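Local coordinates for uncharacterized protein AF_0924 (Archaeoglobus fulgidus, PDB 3DT5) that is of unknown function but probably sits in the cell membrane, and whose C-terminal domain, the piece described here, holds a calcium ion, at residues K17-R22 against L106-E111; K32-Y37 against E92-A97; C53-Y56 against L62-V65; A74-I77 against N82-F85; V100-F105 against E124-L129. All coordinates share one frame; numbering follows the deposited sequence.

Interaction 1: residues K17-R22 against L106-E111; sequences KAIEDR and LEVLKE. With EDO (1,2-ethanediol), chain C.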
# COMPACT_ATOMS: atom_id res chain seq x y z
N LYS A 17 -14.99 13.31 5.30
CA LYS A 17 -13.94 12.99 6.28
C LYS A 17 -13.64 11.49 6.38
O LYS A 17 -12.48 11.08 6.37
CB LYS A 17 -14.34 13.51 7.68
CG LYS A 17 -13.34 13.17 8.80
CD LYS A 17 -12.32 14.28 9.01
CE LYS A 17 -11.01 13.98 8.28
NZ LYS A 17 -10.19 15.23 8.12
N ALA A 18 -14.68 10.66 6.50
CA ALA A 18 -14.50 9.20 6.61
C ALA A 18 -13.70 8.65 5.43
O ALA A 18 -12.76 7.87 5.58
CB ALA A 18 -15.86 8.48 6.73
N ILE A 19 -14.07 9.08 4.23
CA ILE A 19 -13.39 8.61 3.03
C ILE A 19 -11.96 9.20 2.92
O ILE A 19 -11.02 8.47 2.57
CB ILE A 19 -14.30 8.80 1.81
CG1 ILE A 19 -13.70 8.19 0.54
CG2 ILE A 19 -14.72 10.24 1.61
CD1 ILE A 19 -14.82 7.39 -0.21
N GLU A 20 -11.79 10.47 3.30
CA GLU A 20 -10.46 11.10 3.36
C GLU A 20 -9.52 10.35 4.31
O GLU A 20 -8.35 10.19 4.00
CB GLU A 20 -10.56 12.59 3.76
CG GLU A 20 -11.06 13.54 2.63
CD GLU A 20 -11.50 14.95 3.12
OE1 GLU A 20 -11.25 15.30 4.29
OE2 GLU A 20 -12.11 15.72 2.32
N ASP A 21 -10.03 9.88 5.46
CA ASP A 21 -9.22 9.12 6.43
C ASP A 21 -8.73 7.79 5.83
O ASP A 21 -7.60 7.39 6.09
CB ASP A 21 -9.95 8.80 7.74
CG ASP A 21 -10.17 10.03 8.62
OD1 ASP A 21 -9.54 11.08 8.36
OD2 ASP A 21 -10.97 9.93 9.57
N ARG A 22 -9.57 7.11 5.06
CA ARG A 22 -9.14 5.88 4.41
C ARG A 22 -7.96 6.20 3.45
O ARG A 22 -6.94 5.49 3.48
CB ARG A 22 -10.30 5.20 3.65
CG ARG A 22 -11.48 4.77 4.53
CD ARG A 22 -12.49 4.02 3.60
NE ARG A 22 -12.01 2.67 3.30
CZ ARG A 22 -12.41 1.91 2.28
NH1 ARG A 22 -13.40 2.28 1.46
NH2 ARG A 22 -11.87 0.71 2.12
N LEU A 106 -7.98 3.30 -6.47
CA LEU A 106 -8.62 4.07 -7.54
C LEU A 106 -10.13 4.11 -7.34
O LEU A 106 -10.77 5.11 -7.68
CB LEU A 106 -8.37 3.42 -8.89
CG LEU A 106 -6.93 3.43 -9.40
CD1 LEU A 106 -6.85 2.57 -10.67
CD2 LEU A 106 -6.40 4.85 -9.59
N GLU A 107 -10.72 3.03 -6.81
CA GLU A 107 -12.17 3.06 -6.58
C GLU A 107 -12.49 4.03 -5.43
O GLU A 107 -13.43 4.79 -5.50
CB GLU A 107 -12.71 1.65 -6.27
CG GLU A 107 -14.20 1.75 -5.83
CD GLU A 107 -14.95 0.43 -5.92
OE1 GLU A 107 -16.01 0.32 -5.27
OE2 GLU A 107 -14.48 -0.48 -6.64
N VAL A 108 -11.70 4.02 -4.37
CA VAL A 108 -11.96 4.94 -3.25
C VAL A 108 -11.78 6.39 -3.73
O VAL A 108 -12.57 7.29 -3.38
CB VAL A 108 -11.07 4.63 -1.99
CG1 VAL A 108 -11.33 5.66 -0.86
CG2 VAL A 108 -11.41 3.22 -1.45
N LEU A 109 -10.77 6.63 -4.55
CA LEU A 109 -10.63 7.98 -5.15
C LEU A 109 -11.92 8.37 -5.94
O LEU A 109 -12.43 9.49 -5.78
CB LEU A 109 -9.46 8.02 -6.13
CG LEU A 109 -8.12 8.44 -5.60
CD1 LEU A 109 -7.22 8.61 -6.81
CD2 LEU A 109 -8.29 9.76 -4.82
N LYS A 110 -12.41 7.45 -6.80
CA LYS A 110 -13.66 7.69 -7.60
C LYS A 110 -14.84 8.00 -6.67
O LYS A 110 -15.61 8.93 -6.91
CB LYS A 110 -14.03 6.53 -8.53
CG LYS A 110 -12.99 6.14 -9.61
CD LYS A 110 -13.53 5.09 -10.65
CE LYS A 110 -12.52 3.90 -10.95
NZ LYS A 110 -12.77 2.54 -10.16
N GLU A 111 -14.95 7.22 -5.59
CA GLU A 111 -16.00 7.42 -4.59
C GLU A 111 -15.89 8.78 -3.88
O GLU A 111 -16.91 9.44 -3.58
CB GLU A 111 -15.96 6.26 -3.59
CG GLU A 111 -16.32 4.95 -4.31
CD GLU A 111 -16.27 3.73 -3.39
OE1 GLU A 111 -15.37 3.67 -2.50
OE2 GLU A 111 -17.09 2.83 -3.58
C1 EDO C . -13.00 0.47 -2.45
O1 EDO C . -13.82 -0.51 -3.09
C2 EDO C . -12.34 -0.22 -1.25
O2 EDO C . -13.28 -0.23 -0.21

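Interaction 2: residues K32-Y37 against E92-A97; sequences KAFSSY and EQWKEA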
# COMPACT_ATOMS: atom_id res chain seq x y z
N LYS A 32 2.76 4.63 -1.10
CA LYS A 32 4.08 5.27 -1.01
C LYS A 32 5.19 4.37 -0.46
O LYS A 32 6.28 4.37 -0.97
CB LYS A 32 4.00 6.56 -0.20
CG LYS A 32 3.30 7.64 -1.04
CD LYS A 32 3.70 9.04 -0.66
CE LYS A 32 2.80 9.57 0.43
NZ LYS A 32 2.45 11.04 0.32
N ALA A 33 4.91 3.63 0.60
CA ALA A 33 5.91 2.70 1.17
C ALA A 33 6.46 1.72 0.15
O ALA A 33 7.60 1.27 0.30
CB ALA A 33 5.29 1.91 2.39
N PHE A 34 5.64 1.34 -0.83
CA PHE A 34 6.08 0.36 -1.85
C PHE A 34 6.36 0.95 -3.23
O PHE A 34 6.64 0.21 -4.16
CB PHE A 34 5.05 -0.78 -1.93
CG PHE A 34 5.13 -1.69 -0.73
CD1 PHE A 34 6.08 -2.71 -0.70
CD2 PHE A 34 4.33 -1.47 0.39
CE1 PHE A 34 6.17 -3.56 0.43
CE2 PHE A 34 4.44 -2.31 1.52
CZ PHE A 34 5.37 -3.34 1.53
N SER A 35 6.30 2.27 -3.35
CA SER A 35 6.49 2.90 -4.65
C SER A 35 7.30 4.21 -4.66
O SER A 35 7.80 4.63 -5.70
CB SER A 35 5.14 3.10 -5.35
OG SER A 35 4.39 4.11 -4.72
N SER A 36 7.43 4.86 -3.51
CA SER A 36 8.19 6.08 -3.50
C SER A 36 9.57 5.82 -2.83
O SER A 36 9.74 4.86 -2.08
CB SER A 36 7.37 7.20 -2.85
OG SER A 36 7.82 7.51 -1.56
N TYR A 37 10.57 6.62 -3.15
CA TYR A 37 11.93 6.36 -2.63
C TYR A 37 12.14 6.64 -1.14
O TYR A 37 13.18 6.27 -0.57
CB TYR A 37 12.95 7.15 -3.45
CG TYR A 37 13.11 6.63 -4.85
CD1 TYR A 37 12.62 5.39 -5.21
CD2 TYR A 37 13.78 7.39 -5.81
CE1 TYR A 37 12.77 4.90 -6.50
CE2 TYR A 37 13.93 6.91 -7.11
CZ TYR A 37 13.43 5.65 -7.43
OH TYR A 37 13.55 5.16 -8.70
N GLU A 92 5.64 -12.82 -4.09
CA GLU A 92 4.46 -13.05 -4.91
C GLU A 92 3.18 -12.60 -4.18
O GLU A 92 2.30 -11.98 -4.83
CB GLU A 92 4.36 -14.51 -5.39
CG GLU A 92 5.48 -14.95 -6.34
CD GLU A 92 5.51 -14.19 -7.68
OE1 GLU A 92 4.48 -13.61 -8.08
OE2 GLU A 92 6.56 -14.21 -8.36
N GLN A 93 3.08 -12.89 -2.87
CA GLN A 93 1.92 -12.46 -2.03
C GLN A 93 1.81 -10.94 -2.06
O GLN A 93 0.73 -10.40 -2.25
CB GLN A 93 2.08 -12.83 -0.55
CG GLN A 93 2.01 -14.28 -0.25
CD GLN A 93 1.31 -14.55 1.07
OE1 GLN A 93 1.44 -13.78 2.04
NE2 GLN A 93 0.54 -15.65 1.12
N TRP A 94 2.94 -10.27 -1.86
CA TRP A 94 2.95 -8.81 -1.85
C TRP A 94 2.68 -8.23 -3.21
O TRP A 94 1.96 -7.24 -3.31
CB TRP A 94 4.27 -8.23 -1.25
CG TRP A 94 4.16 -8.14 0.21
CD1 TRP A 94 4.58 -9.04 1.13
CD2 TRP A 94 3.47 -7.10 0.95
NE1 TRP A 94 4.21 -8.64 2.38
CE2 TRP A 94 3.53 -7.45 2.31
CE3 TRP A 94 2.78 -5.93 0.57
CZ2 TRP A 94 2.94 -6.66 3.32
CZ3 TRP A 94 2.18 -5.14 1.60
CH2 TRP A 94 2.29 -5.51 2.95
N LYS A 95 3.22 -8.83 -4.28
CA LYS A 95 2.90 -8.28 -5.60
C LYS A 95 1.37 -8.32 -5.88
O LYS A 95 0.77 -7.37 -6.35
CB LYS A 95 3.66 -9.03 -6.68
CG LYS A 95 3.53 -8.32 -8.04
CD LYS A 95 3.62 -9.28 -9.23
CE LYS A 95 2.63 -8.81 -10.33
NZ LYS A 95 2.40 -9.90 -11.34
N GLU A 96 0.76 -9.46 -5.57
CA GLU A 96 -0.67 -9.64 -5.72
C GLU A 96 -1.46 -8.63 -4.85
O GLU A 96 -2.43 -8.01 -5.30
CB GLU A 96 -0.97 -11.08 -5.32
CG GLU A 96 -2.39 -11.42 -5.09
CD GLU A 96 -2.59 -12.94 -4.94
OE1 GLU A 96 -1.77 -13.74 -5.51
OE2 GLU A 96 -3.57 -13.32 -4.26
N ALA A 97 -1.05 -8.47 -3.60
CA ALA A 97 -1.76 -7.56 -2.70
C ALA A 97 -1.60 -6.10 -3.12
O ALA A 97 -2.58 -5.36 -3.01
CB ALA A 97 -1.31 -7.77 -1.25

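Interaction 3: residues C53-Y56 against L62-V65; sequences CRRY and LLRV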
# COMPACT_ATOMS: atom_id res chain seq x y z
N CYS A 53 -2.83 -2.60 12.52
CA CYS A 53 -3.60 -1.56 13.18
C CYS A 53 -4.51 -0.74 12.24
O CYS A 53 -5.48 -0.15 12.70
CB CYS A 53 -2.60 -0.62 13.84
SG CYS A 53 -3.33 0.83 14.50
N ARG A 54 -4.17 -0.66 10.96
CA ARG A 54 -5.01 0.13 10.03
C ARG A 54 -5.80 -0.71 9.05
O ARG A 54 -6.43 -0.16 8.14
CB ARG A 54 -4.21 1.22 9.32
CG ARG A 54 -3.49 2.09 10.33
CD ARG A 54 -3.00 3.35 9.76
NE ARG A 54 -2.06 4.02 10.66
CZ ARG A 54 -1.27 5.05 10.30
NH1 ARG A 54 -1.32 5.55 9.04
NH2 ARG A 54 -0.44 5.57 11.20
N ARG A 55 -5.85 -2.03 9.27
CA ARG A 55 -6.73 -2.88 8.45
C ARG A 55 -8.18 -2.46 8.47
O ARG A 55 -8.91 -2.70 7.51
CB ARG A 55 -6.63 -4.35 8.91
CG ARG A 55 -5.35 -5.00 8.47
CD ARG A 55 -5.32 -6.43 8.96
NE ARG A 55 -5.72 -7.38 7.92
CZ ARG A 55 -4.90 -7.92 7.01
NH1 ARG A 55 -3.60 -7.59 6.97
NH2 ARG A 55 -5.40 -8.81 6.14
N TYR A 56 -8.63 -1.83 9.56
CA TYR A 56 -10.02 -1.41 9.60
C TYR A 56 -10.35 -0.37 8.52
O TYR A 56 -11.51 -0.06 8.31
CB TYR A 56 -10.40 -0.89 10.98
CG TYR A 56 -9.82 0.46 11.31
CD1 TYR A 56 -10.59 1.62 11.17
CD2 TYR A 56 -8.49 0.59 11.77
CE1 TYR A 56 -10.04 2.89 11.43
CE2 TYR A 56 -7.96 1.84 12.04
CZ TYR A 56 -8.75 2.97 11.88
OH TYR A 56 -8.22 4.22 12.14
N LEU A 62 -9.27 -6.42 -0.52
CA LEU A 62 -7.86 -6.32 -0.12
C LEU A 62 -7.53 -7.11 1.15
O LEU A 62 -6.50 -7.78 1.19
CB LEU A 62 -7.47 -4.81 0.07
CG LEU A 62 -6.01 -4.61 0.50
CD1 LEU A 62 -4.98 -5.23 -0.52
CD2 LEU A 62 -5.74 -3.13 0.70
N LEU A 63 -8.40 -7.07 2.16
CA LEU A 63 -8.15 -7.83 3.39
C LEU A 63 -8.00 -9.31 3.09
O LEU A 63 -7.27 -10.00 3.79
CB LEU A 63 -9.27 -7.60 4.42
CG LEU A 63 -9.29 -6.15 4.91
CD1 LEU A 63 -10.46 -6.00 5.87
CD2 LEU A 63 -7.98 -5.87 5.69
N ARG A 64 -8.70 -9.83 2.08
CA ARG A 64 -8.51 -11.25 1.70
C ARG A 64 -7.07 -11.63 1.38
O ARG A 64 -6.67 -12.78 1.59
CB ARG A 64 -9.43 -11.62 0.54
CG ARG A 64 -10.83 -11.86 1.15
CD ARG A 64 -11.92 -11.96 0.23
NE ARG A 64 -12.95 -12.70 0.95
CZ ARG A 64 -14.24 -12.71 0.65
NH1 ARG A 64 -14.71 -11.99 -0.37
NH2 ARG A 64 -15.07 -13.46 1.38
N VAL A 65 -6.33 -10.69 0.80
CA VAL A 65 -5.00 -11.02 0.25
C VAL A 65 -3.88 -10.27 0.94
O VAL A 65 -2.72 -10.59 0.74
CB VAL A 65 -4.90 -10.78 -1.33
CG1 VAL A 65 -5.91 -11.69 -2.08
CG2 VAL A 65 -5.16 -9.32 -1.67

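Interaction 4: residues A74-I77 against N82-F85; sequences ADKI and NWTF. With CA (calcium ion), chain B.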
# COMPACT_ATOMS: atom_id res chain seq x y z
N ALA A 74 11.51 -9.01 4.45
CA ALA A 74 12.16 -8.16 3.44
C ALA A 74 13.01 -7.08 4.11
O ALA A 74 12.86 -6.84 5.30
CB ALA A 74 11.09 -7.52 2.54
N ASP A 75 13.92 -6.48 3.35
CA ASP A 75 14.82 -5.40 3.77
C ASP A 75 15.13 -4.55 2.57
O ASP A 75 15.14 -5.06 1.45
CB ASP A 75 16.19 -5.93 4.28
CG ASP A 75 16.11 -6.57 5.64
OD1 ASP A 75 15.51 -5.96 6.56
OD2 ASP A 75 16.73 -7.65 5.84
N LYS A 76 15.46 -3.28 2.81
CA LYS A 76 16.15 -2.45 1.79
C LYS A 76 17.67 -2.54 2.10
O LYS A 76 18.10 -2.29 3.23
CB LYS A 76 15.69 -0.97 1.85
CG LYS A 76 14.24 -0.84 1.42
CD LYS A 76 13.95 0.51 0.80
CE LYS A 76 12.42 0.70 0.50
NZ LYS A 76 12.21 1.91 -0.39
N ILE A 77 18.45 -2.94 1.10
CA ILE A 77 19.87 -3.26 1.26
C ILE A 77 20.66 -2.43 0.26
O ILE A 77 20.11 -2.10 -0.81
CB ILE A 77 20.07 -4.74 0.95
CG1 ILE A 77 19.25 -5.58 1.97
CG2 ILE A 77 21.53 -5.14 0.93
CD1 ILE A 77 18.93 -7.04 1.44
N ASN A 82 14.66 -0.64 -3.55
CA ASN A 82 13.82 -1.84 -3.66
C ASN A 82 13.76 -2.55 -2.35
O ASN A 82 14.76 -2.59 -1.63
CB ASN A 82 14.36 -2.84 -4.69
CG ASN A 82 14.25 -2.32 -6.11
OD1 ASN A 82 13.29 -1.60 -6.47
ND2 ASN A 82 15.27 -2.61 -6.91
N TRP A 83 12.58 -3.10 -2.06
CA TRP A 83 12.42 -4.04 -0.97
C TRP A 83 12.89 -5.41 -1.50
O TRP A 83 12.39 -5.89 -2.50
CB TRP A 83 10.95 -4.14 -0.53
CG TRP A 83 10.44 -2.91 0.17
CD1 TRP A 83 9.59 -1.95 -0.36
CD2 TRP A 83 10.74 -2.51 1.49
NE1 TRP A 83 9.34 -0.97 0.59
CE2 TRP A 83 10.01 -1.31 1.75
CE3 TRP A 83 11.53 -3.07 2.53
CZ2 TRP A 83 10.10 -0.62 2.97
CZ3 TRP A 83 11.57 -2.40 3.78
CH2 TRP A 83 10.86 -1.19 3.98
N THR A 84 13.88 -5.99 -0.83
CA THR A 84 14.39 -7.31 -1.22
C THR A 84 13.67 -8.33 -0.36
O THR A 84 13.78 -8.29 0.87
CB THR A 84 15.91 -7.44 -0.97
OG1 THR A 84 16.60 -6.59 -1.88
CG2 THR A 84 16.41 -8.91 -1.22
N PHE A 85 12.93 -9.22 -1.01
CA PHE A 85 12.25 -10.32 -0.30
C PHE A 85 13.17 -11.53 -0.27
O PHE A 85 13.84 -11.83 -1.27
CB PHE A 85 10.94 -10.70 -0.99
CG PHE A 85 9.83 -9.76 -0.68
CD1 PHE A 85 9.68 -8.57 -1.42
CD2 PHE A 85 8.98 -9.99 0.40
CE1 PHE A 85 8.67 -7.66 -1.12
CE2 PHE A 85 7.96 -9.09 0.69
CZ PHE A 85 7.80 -7.92 -0.08
CA CA B . 13.35 -6.35 7.49
O HOH W 1 17.09 -3.89 -1.29

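Interaction 5: residues V100-F105 against E124-L129; sequences VLWEEF and EKPDWL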
# COMPACT_ATOMS: atom_id res chain seq x y z
N VAL A 100 -4.03 -5.41 -5.91
CA VAL A 100 -5.36 -5.22 -5.30
C VAL A 100 -5.48 -3.87 -4.56
O VAL A 100 -6.49 -3.20 -4.69
CB VAL A 100 -5.77 -6.38 -4.35
CG1 VAL A 100 -7.14 -6.11 -3.72
CG2 VAL A 100 -5.84 -7.70 -5.15
N LEU A 101 -4.47 -3.51 -3.77
CA LEU A 101 -4.44 -2.20 -3.12
C LEU A 101 -4.63 -1.04 -4.12
O LEU A 101 -5.40 -0.08 -3.88
CB LEU A 101 -3.08 -2.06 -2.42
CG LEU A 101 -2.67 -0.69 -1.82
CD1 LEU A 101 -3.50 -0.41 -0.61
CD2 LEU A 101 -1.14 -0.75 -1.44
N TRP A 102 -3.93 -1.12 -5.25
CA TRP A 102 -4.02 -0.08 -6.26
C TRP A 102 -5.45 -0.04 -6.84
O TRP A 102 -6.07 1.02 -6.95
CB TRP A 102 -3.00 -0.31 -7.39
CG TRP A 102 -3.10 0.82 -8.40
CD1 TRP A 102 -3.69 0.79 -9.66
CD2 TRP A 102 -2.67 2.17 -8.18
NE1 TRP A 102 -3.60 2.05 -10.23
CE2 TRP A 102 -2.98 2.90 -9.36
CE3 TRP A 102 -1.99 2.82 -7.14
CZ2 TRP A 102 -2.67 4.27 -9.49
CZ3 TRP A 102 -1.69 4.18 -7.28
CH2 TRP A 102 -2.03 4.88 -8.45
N GLU A 103 -6.01 -1.19 -7.21
CA GLU A 103 -7.40 -1.19 -7.70
C GLU A 103 -8.38 -0.59 -6.67
O GLU A 103 -9.27 0.23 -7.03
CB GLU A 103 -7.83 -2.60 -8.14
CG GLU A 103 -7.02 -3.16 -9.34
CD GLU A 103 -6.93 -2.22 -10.57
OE1 GLU A 103 -5.81 -2.01 -11.12
OE2 GLU A 103 -7.99 -1.70 -10.99
N GLU A 104 -8.25 -0.98 -5.41
CA GLU A 104 -9.14 -0.40 -4.36
C GLU A 104 -8.95 1.09 -4.25
O GLU A 104 -9.91 1.83 -4.11
CB GLU A 104 -8.90 -0.97 -2.96
CG GLU A 104 -9.45 -2.34 -2.77
CD GLU A 104 -9.68 -2.71 -1.33
OE1 GLU A 104 -10.36 -3.75 -1.18
OE2 GLU A 104 -9.18 -2.08 -0.34
N PHE A 105 -7.70 1.52 -4.22
CA PHE A 105 -7.36 2.93 -4.14
C PHE A 105 -8.07 3.73 -5.22
O PHE A 105 -8.65 4.75 -4.94
CB PHE A 105 -5.83 3.11 -4.20
CG PHE A 105 -5.37 4.55 -4.36
CD1 PHE A 105 -5.66 5.51 -3.39
CD2 PHE A 105 -4.64 4.93 -5.49
CE1 PHE A 105 -5.20 6.85 -3.52
CE2 PHE A 105 -4.20 6.29 -5.66
CZ PHE A 105 -4.46 7.23 -4.65
N GLU A 124 -1.52 7.61 -12.54
CA GLU A 124 -0.99 6.44 -13.25
C GLU A 124 -0.45 5.43 -12.23
O GLU A 124 0.01 5.82 -11.19
CB GLU A 124 0.13 6.86 -14.20
CG GLU A 124 -0.33 7.86 -15.26
CD GLU A 124 -1.25 7.23 -16.31
OE1 GLU A 124 -2.51 7.32 -16.18
OE2 GLU A 124 -0.72 6.64 -17.29
N LYS A 125 -0.52 4.15 -12.52
CA LYS A 125 -0.06 3.15 -11.56
C LYS A 125 1.47 3.18 -11.45
O LYS A 125 2.14 3.14 -12.48
CB LYS A 125 -0.49 1.76 -12.02
CG LYS A 125 -0.24 0.69 -10.95
CD LYS A 125 -0.72 -0.67 -11.45
CE LYS A 125 -0.21 -1.77 -10.53
NZ LYS A 125 -0.88 -3.01 -11.02
N PRO A 126 2.02 3.20 -10.21
CA PRO A 126 3.49 3.19 -10.18
C PRO A 126 4.08 1.78 -10.30
O PRO A 126 3.35 0.77 -10.18
CB PRO A 126 3.80 3.77 -8.79
CG PRO A 126 2.68 3.29 -7.94
CD PRO A 126 1.43 3.22 -8.85
N ASP A 127 5.39 1.72 -10.53
CA ASP A 127 6.15 0.48 -10.43
C ASP A 127 6.29 0.16 -8.95
O ASP A 127 6.64 1.02 -8.18
CB ASP A 127 7.54 0.65 -11.08
CG ASP A 127 7.43 0.96 -12.57
OD1 ASP A 127 6.45 0.51 -13.18
OD2 ASP A 127 8.28 1.68 -13.11
N TRP A 128 6.05 -1.09 -8.58
CA TRP A 128 6.26 -1.52 -7.19
C TRP A 128 7.76 -1.71 -6.96
O TRP A 128 8.45 -2.31 -7.81
CB TRP A 128 5.50 -2.80 -6.93
CG TRP A 128 4.02 -2.64 -7.14
CD1 TRP A 128 3.21 -3.42 -7.91
CD2 TRP A 128 3.19 -1.61 -6.57
NE1 TRP A 128 1.90 -2.95 -7.85
CE2 TRP A 128 1.87 -1.84 -7.03
CE3 TRP A 128 3.42 -0.54 -5.69
CZ2 TRP A 128 0.78 -1.04 -6.63
CZ3 TRP A 128 2.33 0.26 -5.27
CH2 TRP A 128 1.04 0.01 -5.76
N LEU A 129 8.28 -1.18 -5.88
CA LEU A 129 9.73 -1.26 -5.61
C LEU A 129 10.01 -2.56 -4.81
O LEU A 129 10.38 -2.51 -3.62
CB LEU A 129 10.21 -0.02 -4.87
CG LEU A 129 10.11 1.27 -5.71
CD1 LEU A 129 10.47 2.45 -4.90
CD2 LEU A 129 10.96 1.28 -7.00
O HOH W 2 -3.74 -3.05 -9.97

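Interaction 1: residues K17-R22 against L106-E111
Ile19 and Val108 mark the closest backbone approach of two nearly antiparallel helices, with their CA atoms 7.4 Å apart. The directions of segments 17-22 and 106-111 differ by 156°, and their axes come within 10.2 Å. This is plain antiparallel helix packing between the first helix, 16-35, and the long helix 88-116. Ile19 and Val108 lie alongside each other, pointing opposite ways, and Ile19 CG1 rests 3.7 Å from Val108 CG1. With CG1 anti to the backbone N (chi1 -173°), the longer branch of Ile19 points at the partner helix, and its CD1 lies 3.7 Å from Glu111 CB. Arg22 crosses Val108 at about a right angle. One face of its guanidinium lies against the Val108 CG2 methyl, with NH1 3.6 Å away. Its NE is hydrogen-bonded to Leu57 O. The other two nitrogens grip a 1,2-ethanediol, probably from the crystallisation liquor. Both hydrogen bonds end on one oxygen, in the guanidinium plane: Arg22 NH1 to EDO O2 is 3.0 Å and Arg22 NH2 to EDO O2 is 2.9 Å.

Interaction 2: residues K32-Y37 against E92-A97
Phe34 and Trp94 meet as an offset stack, and these two rings carry the whole contact. The Phe34 ring and the six-membered ring of Trp94 have centroids 4.7 Å apart and planes inclined by 20°. The closest atoms are Phe34 CE2 and Trp94 CZ3, at 3.6 Å. Phe34 CZ lies above the Trp94 face, displaced toward the rim and nearest to the CZ3 and CE3 side. The overlap is therefore partial. The backbones stay well apart, with the CA atoms of Phe34 and Trp94 9.7 Å from each other. The rings span this distance between helix 16-35 and helix 88-116. With CG anti to the carbonyl carbon (chi1 -73°), the Phe34 ring is directed at helix 88-116 and reaches the Trp94 face.

Further rings surround the pair: Phe70 meets both edge-to-face, Trp83 packs against Phe34, and Phe85 packs against Trp94. Helix 43-52 adds aliphatic contacts, Ile47 to Phe34 and Ile51 to Trp94. The main chain also fixes Phe34, since its carbonyl O is hydrogen-bonded to the backbone N of Leu129.

No hydrogen bond or charge links the two segments. Their buried contact rests on dispersion and the hydrophobic effect, and it forms part of an aromatic core that joins the helices to the small sheet.

Interaction 3: residues C53-Y56 against L62-V65
Arg55 and Leu63 run alongside each other, head to tail. Their CA atoms are 7.2 Å apart. The van der Waals part of the contact is made mainly by one Leu63 methyl, CD2. It sits 3.5 Å from Arg55 NE, and it also touches Arg55 CB at 3.8 Å. The arginine chain curls round this one methyl, which is near CG and CZ as well. Leu63 reaches the chain with CG anti to its carbonyl carbon (chi1 -66°).

The polar part lies at the head group. Arg55 bends at chi3 (98°), which turns the guanidinium toward the backbone of the helix 60-65 region. Arg55 NH2 comes to 3.2 Å from Leu63 O, which lies at the guanidinium edge, near its plane. Clear hydrogen bonds run to neighbouring carbonyls. Arg55 NH1 binds Ile51 O and Pro67 O, and Arg55 NH2 binds Leu66 O. Arg55 has a second conformer, so the details of its contacts are less certain.

Backbone bonding is local. Val65 N donates to Leu62 O at 2.9 Å, while Leu62 N is held by Glu104 of helix 88-116.

The contact closes the short turn that connects helix 43-52 to helix 60-65, at the surface. One arginine ties the Ile51 carbonyl, near the end of helix 43-52, to the Leu66 and Pro67 carbonyls that follow helix 60-65.

Interaction 4: residues A74-I77 against N82-F85
Asp75 and Thr84 form the hydrogen-bonded pair of a short antiparallel beta hairpin, strands 74-75 and 83-85. Both of their backbone amides are satisfied across it. Thr84 N gives a fairly straight bond of 2.8 Å to Asp75 O (167°). Asp75 N returns one of 3.1 Å to Thr84 O. Ala74 and Phe85 are the adjacent non-hydrogen-bonded pair, which leaves Ala74 O for the calcium ion. Ala74 O binds the calcium ion at 2.3 Å, and Asp75 OD1 binds it at 2.4 Å. Glu44 and Lys71 supply further ligands. The second carboxylate oxygen, Asp75 OD2, is held by Tyr86 OH.

Beyond the strand pairing, one water bridges the hairpin. The water accepts from Ile77 N, donates to Asn82 O at 2.7 Å and lies 2.8 Å from Thr84 OG1.

Lys76 NZ is hydrogen-bonded to Ala81 O. It also makes a cation-pi contact, 4.5 Å from the centroid of the Trp83 five-membered ring. The extended lysine chain puts CE over the same face. Trp83 NE1 itself donates to Ala33 O. On the side of the sheet shared by Ala74 and Phe85, the Ala74 CB methyl sits over the centre of the Phe85 ring, 3.9 Å from its centroid.

Interaction 5: residues V100-F105 against E124-L129
Trp102 is packed under an extended loop by CH-pi contacts, where the chain returns along the long helix 88-116 toward strand 130-131. Lys125 CG lies over the five-membered ring of Trp102, 3.6 Å from its centroid and 7° off the normal. Pro126 CD lies over the six-membered ring on the same face, 3.8 Å from its centroid. CG anti to the backbone N (chi1 -178°) swings the Trp102 indole out under the loop, where its CZ2 lies 3.5 Å from Lys125 CA. This is CH-pi packing of a proline and a lysine chain on a tryptophan, joining helix 88-116 to a loop without regular structure. Phe105 packs on the opposite face. Trp128 approaches differently: its ring edge meets Trp102 CB, with CZ2 3.9 Å away. One water links the segments, donating to Glu103 OE1 at 2.6 Å and accepting from Lys125 NZ at 3.0 Å. Lys125 NZ also forms a salt bridge with Asp99 OD1, and Trp128 NE1 donates a hydrogen bond to the same oxygen.

In the fold
From the N terminus, helix 16-35 supplies the first segments of interactions 1 and 2, and both are closed by helix 88-116. Interaction 1 closes the longer loop. Interactions 2, 3 and 4 nest inside it, and 3 and 4 also nest inside interaction 2. Interaction 3 closes a short loop from the end of helix 43-52 into helix 60-65. Interaction 4 then closes the hairpin. Interaction 5 opens on helix 88-116 after interactions 2, 3 and 4 have closed, and it crosses interaction 1. It brings the C-terminal chain back to interactions 2 and 4, where its last residue hydrogen-bonds to both the end of helix 16-35 and strand 83-85. Interaction 3 touches 2 and 5 through Leu62 and Val65.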